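Local coordinates for protein DNA-(apurinic or apyrimidinic site) endonuclease 2 (Xenopus laevis, PDB 6WCD) that acts as a magnesium-dependent 3'-5' exonuclease and weak apurinic/apyrimidinic endonuclease in DNA base excision repair, at residues Gln250-Cys258 with Thr266-Tyr274. Residues are numbered along the deposited sequence; the frame is centred on the assembly and turned at random. Where two conformers were deposited one is given.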
ATOM      1  N   GLN A 250      -2.876  22.482  -1.904  1.00 23.04           N
ATOM      2  CA  GLN A 250      -4.230  22.257  -1.386  1.00 22.17           C
ATOM      3  C   GLN A 250      -4.199  22.064   0.136  1.00 22.13           C
ATOM      4  O   GLN A 250      -3.466  21.205   0.637  1.00 21.86           O
ATOM      5  CB  GLN A 250      -4.836  21.031  -2.059  1.00 21.99           C
ATOM      6  CG  GLN A 250      -6.269  20.719  -1.670  1.00 24.90           C
ATOM      7  CD  GLN A 250      -6.880  19.581  -2.480  1.00 36.47           C
ATOM      8  OE1 GLN A 250      -6.598  19.410  -3.682  1.00 34.62           O
ATOM      9  NE2 GLN A 250      -7.708  18.775  -1.822  1.00 36.49           N
ATOM     10  N   LYS A 251      -5.012  22.848   0.839  1.00 25.73           N
ATOM     11  CA  LYS A 251      -5.115  22.816   2.300  1.00 23.86           C
ATOM     12  C   LYS A 251      -6.181  21.829   2.776  1.00 23.17           C
ATOM     13  O   LYS A 251      -7.129  21.511   2.073  1.00 26.25           O
ATOM     14  CB  LYS A 251      -5.474  24.219   2.815  1.00 31.34           C
ATOM     15  CG  LYS A 251      -4.454  25.258   2.489  1.00 35.74           C
ATOM     16  CD  LYS A 251      -4.937  26.635   2.974  1.00 52.03           C
ATOM     17  CE  LYS A 251      -3.792  27.495   3.493  1.00 67.94           C
ATOM     18  NZ  LYS A 251      -4.237  28.907   3.769  1.00 72.59           N
ATOM     19  N   ASN A 252      -5.992  21.328   4.019  1.00 27.14           N
ATOM     20  CA  ASN A 252      -6.987  20.435   4.660  1.00 28.52           C
ATOM     21  C   ASN A 252      -7.234  19.156   3.905  1.00 31.68           C
ATOM     22  O   ASN A 252      -8.328  18.568   3.938  1.00 31.64           O
ATOM     23  CB  ASN A 252      -8.303  21.190   4.861  1.00 33.55           C
ATOM     24  CG  ASN A 252      -8.104  22.466   5.626  1.00 37.31           C
ATOM     25  OD1 ASN A 252      -8.526  23.547   5.194  1.00 58.83           O
ATOM     26  ND2 ASN A 252      -7.428  22.369   6.752  1.00 39.98           N
ATOM     27  N   ALA A 253      -6.227  18.652   3.209  1.00 20.41           N
ATOM     28  CA  ALA A 253      -6.414  17.479   2.405  1.00 21.48           C
ATOM     29  C   ALA A 253      -5.992  16.278   3.245  1.00 22.81           C
ATOM     30  O   ALA A 253      -4.973  15.648   2.992  1.00 30.89           O
ATOM     31  CB  ALA A 253      -5.570  17.552   1.152  1.00 23.36           C
ATOM     32  N   PHE A 254      -6.824  15.935   4.213  1.00 16.70           N
ATOM     33  CA  PHE A 254      -6.477  14.872   5.135  1.00 14.73           C
ATOM     34  C   PHE A 254      -7.090  13.528   4.741  1.00 15.39           C
ATOM     35  O   PHE A 254      -8.048  13.467   3.955  1.00 15.52           O
ATOM     36  CB  PHE A 254      -6.906  15.236   6.549  1.00 16.29           C
ATOM     37  CG  PHE A 254      -6.380  16.601   7.007  1.00 19.44           C
ATOM     38  CD1 PHE A 254      -5.103  17.025   6.655  1.00 17.89           C
ATOM     39  CD2 PHE A 254      -7.178  17.417   7.760  1.00 22.21           C
ATOM     40  CE1 PHE A 254      -4.625  18.269   7.065  1.00 17.35           C
ATOM     41  CE2 PHE A 254      -6.707  18.659   8.191  1.00 21.08           C
ATOM     42  CZ  PHE A 254      -5.419  19.066   7.840  1.00 21.01           C
ATOM     43  N   THR A 255      -6.479  12.445   5.226  1.00 13.07           N
ATOM     44  CA  THR A 255      -6.935  11.096   4.929  1.00 11.84           C
ATOM     45  C   THR A 255      -7.290  10.287   6.161  1.00 12.98           C
ATOM     46  O   THR A 255      -7.727   9.129   6.035  1.00 14.05           O
ATOM     47  CB  THR A 255      -5.904  10.331   4.120  1.00 14.03           C
ATOM     48  OG1 THR A 255      -4.687  10.144   4.859  1.00 14.13           O
ATOM     49  CG2 THR A 255      -5.622  11.031   2.824  1.00 15.38           C
ATOM     50  N   CYS A 256      -7.054  10.831   7.363  1.00 12.74           N
ATOM     51  CA  CYS A 256      -7.195  10.079   8.593  1.00 14.10           C
ATOM     52  C   CYS A 256      -7.681  10.994   9.679  1.00 15.59           C
ATOM     53  O   CYS A 256      -7.090  12.075   9.890  1.00 16.39           O
ATOM     54  CB  CYS A 256      -5.875   9.430   8.979  1.00 14.22           C
ATOM     55  SG  CYS A 256      -5.977   8.404  10.513  1.00 19.60           S
ATOM     56  N   TRP A 257      -8.710  10.535  10.432  1.00 15.24           N
ATOM     57  CA  TRP A 257      -9.306  11.251  11.555  1.00 16.95           C
ATOM     58  C   TRP A 257      -9.593  10.211  12.633  1.00 26.96           C
ATOM     59  O   TRP A 257     -10.177   9.141  12.340  1.00 22.02           O
ATOM     60  CB  TRP A 257     -10.615  11.949  11.177  1.00 17.75           C
ATOM     61  CG  TRP A 257     -10.574  12.821   9.941  1.00 14.57           C
ATOM     62  CD1 TRP A 257     -10.441  14.146   9.892  1.00 18.18           C
ATOM     63  CD2 TRP A 257     -10.653  12.363   8.577  1.00 14.16           C
ATOM     64  NE1 TRP A 257     -10.447  14.589   8.588  1.00 18.23           N
ATOM     65  CE2 TRP A 257     -10.557  13.487   7.761  1.00 17.09           C
ATOM     66  CE3 TRP A 257     -10.797  11.107   7.998  1.00 16.45           C
ATOM     67  CZ2 TRP A 257     -10.615  13.419   6.407  1.00 19.65           C
ATOM     68  CZ3 TRP A 257     -10.863  11.039   6.597  1.00 19.03           C
ATOM     69  CH2 TRP A 257     -10.742  12.160   5.839  1.00 18.37           C
ATOM     70  N   CYS A 258      -9.316  10.537  13.880  1.00 26.24           N
ATOM     71  CA  CYS A 258      -9.568   9.545  14.902  1.00 27.10           C
ATOM     72  C   CYS A 258     -11.054   9.252  15.059  1.00 30.56           C
ATOM     73  O   CYS A 258     -11.892  10.085  14.838  1.00 27.61           O
ATOM     74  CB  CYS A 258      -8.926   9.919  16.224  1.00 30.00           C
ATOM     75  SG  CYS A 258      -9.638  11.411  16.966  1.00 30.00           S
ATOM     76  N   THR A 266     -14.963  17.776  12.364  1.00 23.14           N
ATOM     77  CA  THR A 266     -14.274  19.036  12.650  1.00 20.90           C
ATOM     78  C   THR A 266     -12.994  19.159  11.828  1.00 23.62           C
ATOM     79  O   THR A 266     -12.301  20.186  11.935  1.00 29.58           O
ATOM     80  CB  THR A 266     -13.921  19.131  14.127  1.00 21.43           C
ATOM     81  OG1 THR A 266     -13.074  18.047  14.471  1.00 20.43           O
ATOM     82  CG2 THR A 266     -15.137  19.096  14.988  1.00 25.02           C
ATOM     83  N   ASN A 267     -12.698  18.149  11.022  1.00 23.04           N
ATOM     84  CA  ASN A 267     -11.475  17.997  10.220  1.00 25.84           C
ATOM     85  C   ASN A 267     -10.228  18.053  11.107  1.00 25.45           C
ATOM     86  O   ASN A 267      -9.194  18.645  10.784  1.00 23.78           O
ATOM     87  CB  ASN A 267     -11.402  19.017   9.095  1.00 31.68           C
ATOM     88  CG  ASN A 267     -10.674  18.485   7.878  1.00 31.63           C
ATOM     89  OD1 ASN A 267     -10.740  17.265   7.524  1.00 26.32           O
ATOM     90  ND2 ASN A 267      -9.982  19.389   7.201  1.00 38.23           N
ATOM     91  N   TYR A 268     -10.330  17.401  12.231  1.00 19.33           N
ATOM     92  CA  TYR A 268      -9.173  17.136  13.082  1.00 17.97           C
ATOM     93  C   TYR A 268      -8.474  15.920  12.492  1.00 17.73           C
ATOM     94  O   TYR A 268      -8.755  14.759  12.848  1.00 19.83           O
ATOM     95  CB  TYR A 268      -9.670  16.918  14.481  1.00 18.57           C
ATOM     96  CG  TYR A 268      -8.656  16.546  15.564  1.00 18.63           C
ATOM     97  CD1 TYR A 268      -8.000  17.507  16.248  1.00 19.57           C
ATOM     98  CD2 TYR A 268      -8.473  15.218  15.907  1.00 17.87           C
ATOM     99  CE1 TYR A 268      -7.149  17.182  17.314  1.00 19.78           C
ATOM    100  CE2 TYR A 268      -7.631  14.883  16.952  1.00 21.21           C
ATOM    101  CZ  TYR A 268      -6.973  15.875  17.621  1.00 22.83           C
ATOM    102  OH  TYR A 268      -6.151  15.590  18.693  1.00 21.34           O
ATOM    103  N   GLY A 269      -7.572  16.171  11.551  1.00 17.78           N
ATOM    104  CA  GLY A 269      -6.988  15.104  10.751  1.00 20.48           C
ATOM    105  C   GLY A 269      -5.575  15.321  10.247  1.00 18.39           C
ATOM    106  O   GLY A 269      -4.948  16.359  10.473  1.00 18.30           O
ATOM    107  N   THR A 270      -5.094  14.309   9.520  1.00 16.71           N
ATOM    108  CA  THR A 270      -3.736  14.279   8.988  0.52 17.57           C
ATOM    109  C   THR A 270      -3.753  13.542   7.664  1.00 16.08           C
ATOM    110  O   THR A 270      -4.602  12.686   7.455  1.00 15.08           O
ATOM    111  CB  THR A 270      -2.767  13.567   9.932  0.52 19.21           C
ATOM    112  OG1 THR A 270      -2.972  14.011  11.279  0.52 33.26           O
ATOM    113  CG2 THR A 270      -1.372  13.870   9.514  0.52 13.92           C
ATOM    114  N   ARG A 271      -2.794  13.862   6.769  1.00 15.78           N
ATOM    115  CA  ARG A 271      -2.621  13.111   5.513  1.00 15.03           C
ATOM    116  C   ARG A 271      -1.446  12.128   5.701  1.00 16.15           C
ATOM    117  O   ARG A 271      -0.285  12.566   5.795  1.00 16.47           O
ATOM    118  CB  ARG A 271      -2.374  14.010   4.313  1.00 15.67           C
ATOM    119  CG  ARG A 271      -2.395  13.184   2.971  1.00 15.92           C
ATOM    120  CD  ARG A 271      -2.267  14.066   1.736  1.00 16.35           C
ATOM    121  NE  ARG A 271      -0.952  14.677   1.687  1.00 17.32           N
ATOM    122  CZ  ARG A 271       0.058  14.270   0.933  1.00 16.53           C
ATOM    123  NH1 ARG A 271      -0.073  13.265   0.090  1.00 15.89           N
ATOM    124  NH2 ARG A 271       1.228  14.880   1.056  1.00 18.98           N
ATOM    125  N   ILE A 272      -1.749  10.836   5.804  1.00 14.92           N
ATOM    126  CA  ILE A 272      -0.737   9.802   6.052  1.00 12.46           C
ATOM    127  C   ILE A 272      -0.857   8.658   5.045  1.00 13.48           C
ATOM    128  O   ILE A 272      -0.107   7.656   5.170  1.00 14.07           O
ATOM    129  CB  ILE A 272      -0.771   9.272   7.502  1.00 14.86           C
ATOM    130  CG1 ILE A 272      -2.162   8.719   7.858  1.00 15.60           C
ATOM    131  CG2 ILE A 272      -0.264  10.354   8.473  1.00 18.77           C
ATOM    132  CD1 ILE A 272      -2.168   7.965   9.175  1.00 18.73           C
ATOM    133  N   ASP A 273      -1.741   8.775   4.084  1.00 12.64           N
ATOM    134  CA  ASP A 273      -1.932   7.806   3.009  1.00 13.62           C
ATOM    135  C   ASP A 273      -1.479   8.421   1.695  1.00 14.45           C
ATOM    136  O   ASP A 273      -1.885   9.531   1.325  1.00 14.62           O
ATOM    137  CB  ASP A 273      -3.395   7.446   2.984  1.00 12.86           C
ATOM    138  CG  ASP A 273      -3.839   6.795   4.295  1.00 17.30           C
ATOM    139  OD1 ASP A 273      -3.482   5.577   4.520  1.00 18.43           O
ATOM    140  OD2 ASP A 273      -4.500   7.446   5.147  1.00 16.12           O
ATOM    141  N   TYR A 274      -0.643   7.686   0.985  1.00 12.17           N
ATOM    142  CA  TYR A 274       0.079   8.167  -0.155  1.00 10.87           C
ATOM    143  C   TYR A 274      -0.003   7.219  -1.319  1.00 11.99           C
ATOM    144  O   TYR A 274      -0.158   6.007  -1.174  1.00 12.18           O
ATOM    145  CB  TYR A 274       1.574   8.328   0.176  1.00 12.31           C
ATOM    146  CG  TYR A 274       1.924   9.268   1.276  1.00 13.83           C
ATOM    147  CD1 TYR A 274       2.417  10.509   0.995  1.00 14.87           C
ATOM    148  CD2 TYR A 274       1.886   8.879   2.590  1.00 14.98           C
ATOM    149  CE1 TYR A 274       2.833  11.372   1.981  1.00 17.23           C
ATOM    150  CE2 TYR A 274       2.250   9.743   3.585  1.00 15.54           C
ATOM    151  CZ  TYR A 274       2.750  10.966   3.287  1.00 16.44           C
ATOM    152  OH  TYR A 274       3.190  11.853   4.248  1.00 19.01           O
TER
HETATM  153  O   HOH W   1     -10.966  16.760   4.509  0.58 35.89           O
HETATM  154  O   HOH W   2      -7.550  12.651  13.997  0.53 18.39           O
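The Phe254 ring lies on the Gly269-Thr270 backbone: Gly269 O sits 3.5 Å above the plane of the ring, over its centre, while Asn252 CA covers the opposite face near the rim. At the Trp257 ring the contact is at the edge, where NE1 donates to Asn267 OD1 in the indole plane (2.9 Å, 164° at the hydrogen). Both aromatic residues lie on one arm of an antiparallel strand pair with a classic beta bulge in the DNase I-like catalytic domain: Thr255 and Cys256 together face Thr270. Thr270 O receives Thr255 N at 2.9 Å and, weakly, Cys256 N; Thr270 N bonds back to Cys256 O. With CG anti to its carbonyl carbon (chi1 -53°), Phe254 also brings CD2 within 3.5 Å of Asn267 ND2, ring and amide planes 32° apart. Replacing Phe254 with an alanine would probably uncover the Gly269 carbonyl and leave the Asn267 amide freer to turn, disturbing its bond to Trp257. Water 1 ties Asn267 OD1 to Asn252 O as well. Arg271 runs its aliphatic chain past Ala253 O, then turns its guanidinium to salt bridges with Asp241 and Asp192. On the side toward the active site, Thr255 OG1 accepts from Ile272 N. Nearby Asp273, probably important for catalysis as in related enzymes, bonds His300 ND1 through OD2. The geometry is consistent with Thr255 positioning this carboxylate, its OG1 donating to the anti lone pair of Asp273 OD2 at 2.7 Å.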